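Local coordinates for UDP-glucose 4-epimerase (PDB 4WOK), which probably catalyses the NAD-dependent interconversion of UDP-glucose and UDP-galactose by inverting the sugar at C4, at residues Lys98-Asn103 and Gly152-Ile157; Val122-Ser127 and Tyr173-Tyr178; Ala207-Leu212 and Phe330-Arg335. The protein carries 2 engineered substitutions. All blocks are in the same frame, centred on the assembly; numbering follows the deposited sequence. Where two conformers were deposited one is given.

Contact 1 (Lys98-Asn103 and Gly152-Ile157); sequences KYYRNN and GRTKLI. With NAD (nicotinamide-adenine-dinucleotide), chain B.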
loop_
_atom_site.group_PDB
_atom_site.type_symbol
_atom_site.label_atom_id
_atom_site.label_comp_id
_atom_site.label_asym_id
_atom_site.label_seq_id
_atom_site.Cartn_x
_atom_site.Cartn_y
_atom_site.Cartn_z
ATOM N N LYS A 98 -11.241 13.702 7.750
ATOM C CA LYS A 98 -9.844 13.302 7.859
ATOM C C LYS A 98 -9.287 12.858 6.519
ATOM O O LYS A 98 -8.145 13.183 6.165
ATOM C CB LYS A 98 -9.695 12.173 8.880
ATOM C CG LYS A 98 -8.268 11.644 9.001
ATOM C CD LYS A 98 -8.169 10.702 10.210
ATOM C CE LYS A 98 -6.789 10.065 10.334
ATOM N NZ LYS A 98 -6.744 9.105 11.483
ATOM N N TYR A 99 -10.088 12.121 5.759
ATOM C CA TYR A 99 -9.592 11.564 4.505
ATOM C C TYR A 99 -9.544 12.626 3.392
ATOM O O TYR A 99 -8.558 12.699 2.656
ATOM C CB TYR A 99 -10.426 10.325 4.112
ATOM C CG TYR A 99 -10.009 9.157 4.978
ATOM C CD1 TYR A 99 -10.362 9.115 6.320
ATOM C CD2 TYR A 99 -9.169 8.163 4.488
ATOM C CE1 TYR A 99 -9.927 8.097 7.144
ATOM C CE2 TYR A 99 -8.734 7.124 5.306
ATOM C CZ TYR A 99 -9.117 7.100 6.634
ATOM O OH TYR A 99 -8.691 6.089 7.464
ATOM N N TYR A 100 -10.559 13.475 3.282
ATOM C CA TYR A 100 -10.465 14.563 2.295
ATOM C C TYR A 100 -9.311 15.500 2.639
ATOM O O TYR A 100 -8.608 15.961 1.750
ATOM C CB TYR A 100 -11.783 15.355 2.193
ATOM C CG TYR A 100 -12.860 14.665 1.380
ATOM C CD1 TYR A 100 -12.902 14.800 -0.004
ATOM C CD2 TYR A 100 -13.841 13.883 1.991
ATOM C CE1 TYR A 100 -13.877 14.181 -0.758
ATOM C CE2 TYR A 100 -14.822 13.248 1.237
ATOM C CZ TYR A 100 -14.829 13.402 -0.137
ATOM O OH TYR A 100 -15.784 12.797 -0.915
ATOM N N ARG A 101 -9.084 15.758 3.925
ATOM C CA ARG A 101 -8.006 16.676 4.310
ATOM C C ARG A 101 -6.623 16.084 4.006
ATOM O O ARG A 101 -5.810 16.701 3.324
ATOM C CB ARG A 101 -8.091 17.033 5.787
ATOM C CG ARG A 101 -6.866 17.786 6.314
ATOM C CD ARG A 101 -7.008 18.143 7.791
ATOM N NE ARG A 101 -5.829 18.850 8.305
ATOM C CZ ARG A 101 -5.678 20.169 8.254
ATOM N NH1 ARG A 101 -6.625 20.926 7.712
ATOM N NH2 ARG A 101 -4.582 20.741 8.746
ATOM N N ASN A 102 -6.361 14.887 4.528
ATOM C CA ASN A 102 -5.046 14.259 4.372
ATOM C C ASN A 102 -4.801 13.805 2.936
ATOM O O ASN A 102 -3.738 14.051 2.356
ATOM C CB ASN A 102 -4.910 13.063 5.325
ATOM C CG ASN A 102 -3.519 12.966 5.977
ATOM O OD1 ASN A 102 -2.902 13.980 6.334
ATOM N ND2 ASN A 102 -3.038 11.732 6.156
ATOM N N ASN A 103 -5.783 13.145 2.346
ATOM C CA ASN A 103 -5.562 12.514 1.050
ATOM C C ASN A 103 -5.752 13.412 -0.168
ATOM O O ASN A 103 -5.065 13.239 -1.177
ATOM C CB ASN A 103 -6.471 11.311 0.914
ATOM C CG ASN A 103 -6.203 10.268 1.979
ATOM O OD1 ASN A 103 -5.384 10.482 2.886
ATOM N ND2 ASN A 103 -6.881 9.126 1.874
ATOM N N GLY A 152 -11.682 5.186 -0.805
ATOM C CA GLY A 152 -11.605 4.961 -2.240
ATOM C C GLY A 152 -11.831 6.241 -3.029
ATOM O O GLY A 152 -11.137 6.520 -4.001
ATOM N N ARG A 153 -12.798 7.040 -2.594
ATOM C CA ARG A 153 -13.118 8.311 -3.234
ATOM C C ARG A 153 -11.905 9.232 -3.278
ATOM O O ARG A 153 -11.576 9.826 -4.300
ATOM C CB ARG A 153 -14.257 8.995 -2.477
ATOM C CG ARG A 153 -14.931 10.138 -3.209
ATOM C CD ARG A 153 -16.228 9.666 -3.862
ATOM N NE ARG A 153 -16.084 9.571 -5.307
ATOM C CZ ARG A 153 -16.843 8.818 -6.092
ATOM N NH1 ARG A 153 -16.618 8.812 -7.400
ATOM N NH2 ARG A 153 -17.817 8.070 -5.573
ATOM N N THR A 154 -11.225 9.361 -2.140
ATOM C CA THR A 154 -10.137 10.326 -2.071
ATOM C C THR A 154 -8.901 9.839 -2.835
ATOM O O THR A 154 -8.156 10.653 -3.377
ATOM C CB THR A 154 -9.756 10.656 -0.607
ATOM O OG1 THR A 154 -9.342 9.468 0.072
ATOM C CG2 THR A 154 -10.935 11.286 0.122
ATOM N N LYS A 155 -8.685 8.525 -2.896
ATOM C CA LYS A 155 -7.588 7.990 -3.728
ATOM C C LYS A 155 -7.852 8.249 -5.218
ATOM O O LYS A 155 -6.942 8.562 -5.975
ATOM C CB LYS A 155 -7.405 6.478 -3.485
ATOM C CG LYS A 155 -6.831 6.142 -2.110
ATOM C CD LYS A 155 -5.405 6.693 -1.999
ATOM C CE LYS A 155 -4.729 6.321 -0.677
ATOM N NZ LYS A 155 -3.278 6.766 -0.719
ATOM N N LEU A 156 -9.103 8.098 -5.635
ATOM C CA LEU A 156 -9.490 8.385 -7.014
ATOM C C LEU A 156 -9.295 9.866 -7.356
ATOM O O LEU A 156 -8.820 10.210 -8.442
ATOM C CB LEU A 156 -10.948 7.984 -7.241
ATOM C CG LEU A 156 -11.501 8.195 -8.653
ATOM C CD1 LEU A 156 -10.658 7.418 -9.654
ATOM C CD2 LEU A 156 -12.961 7.752 -8.725
ATOM N N ILE A 157 -9.677 10.738 -6.429
ATOM C CA ILE A 157 -9.507 12.181 -6.627
ATOM C C ILE A 157 -8.029 12.507 -6.818
ATOM O O ILE A 157 -7.673 13.267 -7.713
ATOM C CB ILE A 157 -10.073 12.991 -5.440
ATOM C CG1 ILE A 157 -11.597 12.865 -5.384
ATOM C CG2 ILE A 157 -9.630 14.464 -5.524
ATOM C CD1 ILE A 157 -12.195 13.359 -4.067
HETATM P PA NAD B . 1.336 3.496 7.159
HETATM O O1A NAD B . 0.356 4.351 7.939
HETATM O O2A NAD B . 2.274 2.507 7.787
HETATM O O5B NAD B . 2.399 4.644 6.415
HETATM C C5B NAD B . 1.774 5.901 6.275
HETATM C C4B NAD B . 2.915 6.925 6.510
HETATM O O4B NAD B . 2.496 8.238 6.113
HETATM C C3B NAD B . 3.112 6.910 8.030
HETATM O O3B NAD B . 4.493 6.824 8.275
HETATM C C2B NAD B . 2.526 8.279 8.457
HETATM O O2B NAD B . 3.187 8.774 9.554
HETATM C C1B NAD B . 2.831 9.145 7.181
HETATM N N9A NAD B . 1.870 10.253 7.017
HETATM C C8A NAD B . 0.458 10.218 7.046
HETATM N N7A NAD B . -0.090 11.417 6.825
HETATM C C5A NAD B . 1.010 12.267 6.650
HETATM C C6A NAD B . 1.096 13.653 6.395
HETATM N N6A NAD B . -0.046 14.413 6.288
HETATM N N1A NAD B . 2.310 14.235 6.256
HETATM C C2A NAD B . 3.419 13.437 6.383
HETATM N N3A NAD B . 3.489 12.099 6.637
HETATM C C4A NAD B . 2.238 11.554 6.756
HETATM O O3 NAD B . 0.346 2.987 5.999
HETATM P PN NAD B . 0.973 2.004 4.880
HETATM O O1N NAD B . 2.465 1.908 4.734
HETATM O O2N NAD B . 0.023 0.858 4.854
HETATM O O5D NAD B . 0.430 2.581 3.344
HETATM C C5D NAD B . 0.901 3.802 3.050
HETATM C C4D NAD B . 0.425 4.088 1.625
HETATM O O4D NAD B . 0.024 2.808 0.985
HETATM C C3D NAD B . -0.856 4.945 1.677
HETATM O O3D NAD B . -0.827 5.731 0.529
HETATM C C2D NAD B . -1.942 3.868 1.576
HETATM O O2D NAD B . -3.123 4.296 1.023
HETATM C C1D NAD B . -1.262 2.999 0.492
HETATM N N1N NAD B . -1.989 1.632 0.439
HETATM C C2N NAD B . -1.764 0.746 1.489
HETATM C C3N NAD B . -2.422 -0.512 1.457
HETATM C C7N NAD B . -2.191 -1.478 2.588
HETATM O O7N NAD B . -2.721 -2.593 2.572
HETATM N N7N NAD B . -1.376 -1.090 3.633
HETATM C C4N NAD B . -3.273 -0.813 0.391
HETATM C C5N NAD B . -3.477 0.101 -0.642
HETATM C C6N NAD B . -2.825 1.341 -0.610
HETATM O O HOH W 1 -5.301 10.642 -1.983
#
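The ring of Y100 lies over the methyl group of T154 in a CH-pi contact, with CG2 of T154 4.0 Å from the ring centroid and 11° off its normal. The two residues belong to helices 96-116 and 150-169 of the Rossmann-type NAD domain; the short segments run nearly parallel at -24°, their axes 9.4 Å apart. Beyond the methyl, CE1 of Y100 touches CD1 of I157.

One turn on, the contact becomes polar. N103 gives ND2 to OG1 of T154, with an N-H...O angle of 152° and the hydroxyl tilted somewhat out of the amide plane; the same nitrogen also reaches O of S86. OG1 of T154 sits between its own backbone N and carbonyl carbon, and its single proton can go to O of Y151 or O of P150, both within bonding distance, while it accepts from N103.

Y151 and K155 have the spacing of the YxxxK signature of short-chain dehydrogenases/reductases, and both hold NAD. From the other helix N102 grips the adenine by two bonds, OD1 receiving N6A while ND2 donates to N7A. NZ of K155 takes the nicotinamide ribose, 2.9 Å from O3D of NAD, with a second, weak bond to O2D. Between the backbones, water 1 donates to O of N103 at 2.7 Å and to O of T154.

Contact 2 (Val122-Ser127 and Tyr173-Tyr178); sequences VIFSSS and YVALRY. With NAD (nicotinamide-adenine-dinucleotide), chain B.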
loop_
_atom_site.group_PDB
_atom_site.type_symbol
_atom_site.label_atom_id
_atom_site.label_comp_id
_atom_site.label_asym_id
_atom_site.label_seq_id
_atom_site.Cartn_x
_atom_site.Cartn_y
_atom_site.Cartn_z
ATOM N N VAL A 122 6.629 11.749 -9.941
ATOM C CA VAL A 122 5.829 11.349 -8.772
ATOM C C VAL A 122 5.288 9.935 -8.893
ATOM O O VAL A 122 4.589 9.598 -9.847
ATOM C CB VAL A 122 4.656 12.321 -8.535
ATOM C CG1 VAL A 122 3.765 11.835 -7.378
ATOM C CG2 VAL A 122 5.201 13.720 -8.251
ATOM N N ILE A 123 5.633 9.104 -7.916
ATOM C CA ILE A 123 5.119 7.748 -7.862
ATOM C C ILE A 123 4.077 7.717 -6.748
ATOM O O ILE A 123 4.417 7.886 -5.587
ATOM C CB ILE A 123 6.224 6.718 -7.587
ATOM C CG1 ILE A 123 7.417 6.912 -8.545
ATOM C CG2 ILE A 123 5.651 5.297 -7.620
ATOM C CD1 ILE A 123 7.047 6.828 -9.981
ATOM N N PHE A 124 2.820 7.510 -7.115
ATOM C CA PHE A 124 1.687 7.644 -6.193
ATOM C C PHE A 124 1.153 6.285 -5.764
ATOM O O PHE A 124 0.770 5.470 -6.600
ATOM C CB PHE A 124 0.558 8.442 -6.839
ATOM C CG PHE A 124 -0.656 8.580 -5.951
ATOM C CD1 PHE A 124 -0.579 9.276 -4.753
ATOM C CD2 PHE A 124 -1.858 7.984 -6.295
ATOM C CE1 PHE A 124 -1.707 9.389 -3.908
ATOM C CE2 PHE A 124 -2.991 8.087 -5.460
ATOM C CZ PHE A 124 -2.909 8.795 -4.271
ATOM N N SER A 125 1.127 6.035 -4.458
ATOM C CA SER A 125 0.597 4.774 -3.960
ATOM C C SER A 125 -0.911 4.907 -3.857
ATOM O O SER A 125 -1.429 5.586 -2.979
ATOM C CB SER A 125 1.217 4.402 -2.602
ATOM O OG SER A 125 1.697 3.053 -2.614
ATOM N N SER A 126 -1.614 4.270 -4.781
ATOM C CA SER A 126 -3.058 4.367 -4.844
ATOM C C SER A 126 -3.661 3.094 -4.275
ATOM O O SER A 126 -3.005 2.391 -3.514
ATOM C CB SER A 126 -3.513 4.604 -6.285
ATOM O OG SER A 126 -4.888 4.946 -6.339
ATOM N N SER A 127 -4.893 2.780 -4.660
ATOM C CA SER A 127 -5.599 1.622 -4.108
ATOM C C SER A 127 -6.570 1.060 -5.113
ATOM O O SER A 127 -7.143 1.806 -5.899
ATOM C CB SER A 127 -6.362 2.005 -2.833
ATOM O OG SER A 127 -7.167 0.918 -2.398
ATOM N N TYR A 173 4.079 10.959 -13.870
ATOM C CA TYR A 173 3.688 10.126 -12.740
ATOM C C TYR A 173 3.370 8.699 -13.089
ATOM O O TYR A 173 3.101 8.366 -14.236
ATOM C CB TYR A 173 2.463 10.727 -12.036
ATOM C CG TYR A 173 1.201 10.644 -12.860
ATOM C CD1 TYR A 173 0.894 11.631 -13.787
ATOM C CD2 TYR A 173 0.313 9.583 -12.709
ATOM C CE1 TYR A 173 -0.262 11.569 -14.541
ATOM C CE2 TYR A 173 -0.840 9.505 -13.463
ATOM C CZ TYR A 173 -1.124 10.505 -14.378
ATOM O OH TYR A 173 -2.274 10.441 -15.132
ATOM N N VAL A 174 3.375 7.872 -12.051
ATOM C CA VAL A 174 2.903 6.503 -12.114
ATOM C C VAL A 174 2.029 6.321 -10.896
ATOM O O VAL A 174 2.478 6.574 -9.775
ATOM C CB VAL A 174 4.042 5.473 -12.089
ATOM C CG1 VAL A 174 3.487 4.042 -12.016
ATOM C CG2 VAL A 174 4.951 5.637 -13.305
ATOM N N ALA A 175 0.787 5.911 -11.114
ATOM C CA ALA A 175 -0.106 5.592 -10.013
ATOM C C ALA A 175 -0.132 4.082 -9.882
ATOM O O ALA A 175 -0.300 3.376 -10.874
ATOM C CB ALA A 175 -1.508 6.155 -10.253
ATOM N N LEU A 176 0.056 3.585 -8.663
ATOM C CA LEU A 176 0.116 2.147 -8.437
ATOM C C LEU A 176 -1.046 1.706 -7.557
ATOM O O LEU A 176 -1.176 2.152 -6.415
ATOM C CB LEU A 176 1.454 1.758 -7.805
ATOM C CG LEU A 176 2.703 2.066 -8.640
ATOM C CD1 LEU A 176 3.968 1.798 -7.829
ATOM C CD2 LEU A 176 2.730 1.267 -9.950
ATOM N N ARG A 177 -1.883 0.828 -8.105
ATOM C CA ARG A 177 -3.095 0.376 -7.436
ATOM C C ARG A 177 -2.928 -1.057 -6.929
ATOM O O ARG A 177 -2.496 -1.940 -7.671
ATOM C CB ARG A 177 -4.302 0.452 -8.388
ATOM C CG ARG A 177 -4.535 1.813 -9.037
ATOM C CD ARG A 177 -5.671 1.740 -10.062
ATOM N NE ARG A 177 -5.907 3.014 -10.738
ATOM C CZ ARG A 177 -6.344 3.116 -11.996
ATOM N NH1 ARG A 177 -6.589 2.022 -12.707
ATOM N NH2 ARG A 177 -6.542 4.307 -12.541
ATOM N N TYR A 178 -3.268 -1.287 -5.666
ATOM C CA TYR A 178 -3.227 -2.642 -5.121
ATOM C C TYR A 178 -4.207 -2.745 -3.971
ATOM O O TYR A 178 -4.709 -1.724 -3.484
ATOM C CB TYR A 178 -1.809 -3.015 -4.674
ATOM C CG TYR A 178 -1.139 -1.968 -3.797
ATOM C CD1 TYR A 178 -0.502 -0.857 -4.358
ATOM C CD2 TYR A 178 -1.124 -2.107 -2.417
ATOM C CE1 TYR A 178 0.104 0.092 -3.561
ATOM C CE2 TYR A 178 -0.510 -1.175 -1.612
ATOM C CZ TYR A 178 0.098 -0.072 -2.186
ATOM O OH TYR A 178 0.704 0.866 -1.379
HETATM P PA NAD B . 1.336 3.496 7.159
HETATM O O1A NAD B . 0.356 4.351 7.939
HETATM O O2A NAD B . 2.274 2.507 7.787
HETATM O O5B NAD B . 2.399 4.644 6.415
HETATM C C5B NAD B . 1.774 5.901 6.275
HETATM C C4B NAD B . 2.915 6.925 6.510
HETATM O O4B NAD B . 2.496 8.238 6.113
HETATM C C3B NAD B . 3.112 6.910 8.030
HETATM O O3B NAD B . 4.493 6.824 8.275
HETATM C C2B NAD B . 2.526 8.279 8.457
HETATM O O2B NAD B . 3.187 8.774 9.554
HETATM C C1B NAD B . 2.831 9.145 7.181
HETATM N N9A NAD B . 1.870 10.253 7.017
HETATM C C8A NAD B . 0.458 10.218 7.046
HETATM N N7A NAD B . -0.090 11.417 6.825
HETATM C C5A NAD B . 1.010 12.267 6.650
HETATM C C6A NAD B . 1.096 13.653 6.395
HETATM N N6A NAD B . -0.046 14.413 6.288
HETATM N N1A NAD B . 2.310 14.235 6.256
HETATM C C2A NAD B . 3.419 13.437 6.383
HETATM N N3A NAD B . 3.489 12.099 6.637
HETATM C C4A NAD B . 2.238 11.554 6.756
HETATM O O3 NAD B . 0.346 2.987 5.999
HETATM P PN NAD B . 0.973 2.004 4.880
HETATM O O1N NAD B . 2.465 1.908 4.734
HETATM O O2N NAD B . 0.023 0.858 4.854
HETATM O O5D NAD B . 0.430 2.581 3.344
HETATM C C5D NAD B . 0.901 3.802 3.050
HETATM C C4D NAD B . 0.425 4.088 1.625
HETATM O O4D NAD B . 0.024 2.808 0.985
HETATM C C3D NAD B . -0.856 4.945 1.677
HETATM O O3D NAD B . -0.827 5.731 0.529
HETATM C C2D NAD B . -1.942 3.868 1.576
HETATM O O2D NAD B . -3.123 4.296 1.023
HETATM C C1D NAD B . -1.262 2.999 0.492
HETATM N N1N NAD B . -1.989 1.632 0.439
HETATM C C2N NAD B . -1.764 0.746 1.489
HETATM C C3N NAD B . -2.422 -0.512 1.457
HETATM C C7N NAD B . -2.191 -1.478 2.588
HETATM O O7N NAD B . -2.721 -2.593 2.572
HETATM N N7N NAD B . -1.376 -1.090 3.633
HETATM C C4N NAD B . -3.273 -0.813 0.391
HETATM C C5N NAD B . -3.477 0.101 -0.642
HETATM C C6N NAD B . -2.825 1.341 -0.610
#
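V122 and Y173 open a run of four parallel bridges, V122-Y173, I123-V174, F124-A175 and S125-L176, that joins two neighbouring strands of the Rossmann-type parallel sheet. The ladder alternates as parallel pairing requires: N of V174 donates to O of V122, N of F124 to O of V174, and N of L176 to O of F124, this last at 2.9 Å. A fourth bond, from N of S126 to O of L176, is more bent, at 145°, where the first chain leaves the strand. CA-H...O contacts accompany the ladder, among them CA of I123 to O of V174.

Apolar contacts divide between the two faces. CD1 of I123 lies alongside V174, 3.9 Å from its CB, and CG2 of the same isoleucine meets CD1 of L176. On the opposite face CB of A175 comes to the edge of the F124 ring, near its plane.

Polar contacts gather at the C-terminal ends, where Rossmann folds bind their cofactor. OG of S125 and OH of Y178 share a hydrogen bond of 2.7 Å, the serine oxygen lying in the ring plane; S125 OG has a further partner in H243. O of S126 stands over one face of the Y178 ring and 3.1 Å from C6N of NAD. The Y178 ring itself meets the nicotinamide in a van der Waals contact, CE2 of Y178 lying 3.4 Å from C5N of NAD.

Strand 79-82 pairs with I123 and S125 on one side, and strand 257-260 follows 172-177 on the other. Helix 150-169 covers the face of F124 and Y173, its E159 binding both S126 and R177, and helix 236-251 covers that of I123 and L176.

Contact 3 (Ala207-Leu212 and Phe330-Arg335); sequences AAAGRL and FGLEVR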
loop_
_atom_site.group_PDB
_atom_site.type_symbol
_atom_site.label_atom_id
_atom_site.label_comp_id
_atom_site.label_asym_id
_atom_site.label_seq_id
_atom_site.Cartn_x
_atom_site.Cartn_y
_atom_site.Cartn_z
ATOM N N ALA A 207 -4.339 -12.775 16.885
ATOM C CA ALA A 207 -5.326 -13.628 17.554
ATOM C C ALA A 207 -4.722 -15.010 17.843
ATOM O O ALA A 207 -4.849 -15.532 18.943
ATOM C CB ALA A 207 -6.575 -13.749 16.710
ATOM N N ALA A 208 -4.038 -15.585 16.858
ATOM C CA ALA A 208 -3.367 -16.873 17.055
ATOM C C ALA A 208 -2.319 -16.759 18.162
ATOM O O ALA A 208 -2.098 -17.692 18.921
ATOM C CB ALA A 208 -2.731 -17.350 15.760
ATOM N N ALA A 209 -1.698 -15.590 18.266
ATOM C CA ALA A 209 -0.649 -15.365 19.256
ATOM C C ALA A 209 -1.181 -14.996 20.639
ATOM O O ALA A 209 -0.422 -14.968 21.606
ATOM C CB ALA A 209 0.294 -14.279 18.769
ATOM N N GLY A 210 -2.475 -14.694 20.728
ATOM C CA GLY A 210 -3.095 -14.372 21.999
ATOM C C GLY A 210 -3.002 -12.891 22.293
ATOM O O GLY A 210 -3.306 -12.444 23.396
ATOM N N ARG A 211 -2.569 -12.124 21.297
ATOM C CA ARG A 211 -2.506 -10.677 21.433
ATOM C C ARG A 211 -3.887 -10.076 21.193
ATOM O O ARG A 211 -4.169 -8.964 21.634
ATOM C CB ARG A 211 -1.469 -10.092 20.471
ATOM C CG ARG A 211 -0.066 -10.614 20.748
ATOM C CD ARG A 211 0.980 -9.959 19.852
ATOM N NE ARG A 211 2.341 -10.307 20.266
ATOM C CZ ARG A 211 3.444 -9.712 19.808
ATOM N NH1 ARG A 211 3.358 -8.739 18.913
ATOM N NH2 ARG A 211 4.636 -10.091 20.244
ATOM N N LEU A 212 -4.731 -10.818 20.480
ATOM C CA LEU A 212 -6.168 -10.533 20.384
ATOM C C LEU A 212 -6.919 -11.760 20.871
ATOM O O LEU A 212 -6.417 -12.884 20.768
ATOM C CB LEU A 212 -6.588 -10.204 18.951
ATOM C CG LEU A 212 -6.161 -8.869 18.351
ATOM C CD1 LEU A 212 -6.600 -8.813 16.894
ATOM C CD2 LEU A 212 -6.757 -7.715 19.148
ATOM N N PHE A 330 4.353 -10.735 15.031
ATOM C CA PHE A 330 3.113 -10.704 15.794
ATOM C C PHE A 330 3.071 -11.797 16.852
ATOM O O PHE A 330 2.021 -12.332 17.141
ATOM C CB PHE A 330 1.911 -10.825 14.858
ATOM C CG PHE A 330 1.809 -9.693 13.875
ATOM C CD1 PHE A 330 1.386 -8.434 14.288
ATOM C CD2 PHE A 330 2.145 -9.885 12.551
ATOM C CE1 PHE A 330 1.307 -7.375 13.388
ATOM C CE2 PHE A 330 2.068 -8.831 11.637
ATOM C CZ PHE A 330 1.648 -7.578 12.058
ATOM N N GLY A 331 4.225 -12.113 17.421
ATOM C CA GLY A 331 4.300 -13.033 18.537
ATOM C C GLY A 331 4.220 -14.495 18.157
ATOM O O GLY A 331 3.902 -15.326 19.001
ATOM N N LEU A 332 4.508 -14.818 16.900
ATOM C CA LEU A 332 4.465 -16.208 16.453
ATOM C C LEU A 332 5.855 -16.691 16.055
ATOM O O LEU A 332 6.765 -15.891 15.843
ATOM C CB LEU A 332 3.484 -16.371 15.286
ATOM C CG LEU A 332 2.027 -16.040 15.635
ATOM C CD1 LEU A 332 1.137 -16.055 14.407
ATOM C CD2 LEU A 332 1.501 -17.031 16.684
ATOM N N GLU A 333 6.015 -18.005 15.978
ATOM C CA GLU A 333 7.278 -18.606 15.564
ATOM C C GLU A 333 7.039 -19.524 14.372
ATOM O O GLU A 333 6.089 -20.302 14.359
ATOM C CB GLU A 333 7.919 -19.386 16.719
ATOM N N VAL A 334 7.891 -19.425 13.363
ATOM C CA VAL A 334 7.775 -20.305 12.207
ATOM C C VAL A 334 8.489 -21.622 12.480
ATOM O O VAL A 334 9.672 -21.636 12.811
ATOM C CB VAL A 334 8.359 -19.664 10.941
ATOM C CG1 VAL A 334 8.306 -20.643 9.779
ATOM C CG2 VAL A 334 7.609 -18.385 10.613
ATOM N N ARG A 335 7.765 -22.726 12.338
ATOM C CA ARG A 335 8.317 -24.046 12.627
ATOM C C ARG A 335 8.465 -24.878 11.356
ATOM O O ARG A 335 7.608 -24.837 10.471
ATOM C CB ARG A 335 7.437 -24.776 13.647
HETATM O O HOH W 2 6.711 -10.391 17.887
#
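R211 lays its guanidinium flat over the peptide that links F330 to G331. The two planes are within about 6° of parallel, and C of F330 lies 3.6 Å above the guanidinium, over its centre, with N of G331 beside it. Extended from CG to NE, the arginine chain carries the group across this peptide, and NH2 comes to 3.4 Å from CA of G331. NH2 and N of G331 are both donors and make no bond with each other; water 2 accepts from each, weakly from the arginine. G331 has a positive phi and no side chain, which leaves its CA bare beneath the guanidinium.

Beside this flat pair CB of A209 points at the second segment, close to O of F330 (3.1 Å), and makes an apolar contact with CD2 of L332 at 3.7 Å. Chi1 of L332, -63°, sets CG anti to the carbonyl carbon; of the two branches CD2 packs on A209, while CD1 lies more loosely, 4.3 Å from CB of A208. The F330 ring leads off to P202, M205 and M206 on the same helix.

No direct hydrogen bond joins the segments. Instead, the C-terminal tail lies over the end of helix 200-209, which finishes in a Schellman motif. G210, at phi 89°, turns N back to O of A207 (3.1 Å), a classic glycine-terminated helix C-cap.

Contacts 1 and 2 illustrate how a Rossmann-type domain builds a cofactor site from neighbouring layers. Their centres are 14 Å apart, and their segments alternate along the chain: helix 96-116, strand 121-125, helix 150-169, strand 172-177. They touch through K155, whose NZ probably hydrogen-bonds O of S125 at 3.1 Å and whose CD packs on the F124 ring, so helix 150-169 lies against the sheet; both contacts also touch NAD. Contact 3 comes later in the chain, with centres about 33 and 32 Å from those of contacts 1 and 2. It joins helix 200-209 to the C-terminal tail, its nearest atoms about 18 and 15 Å from theirs.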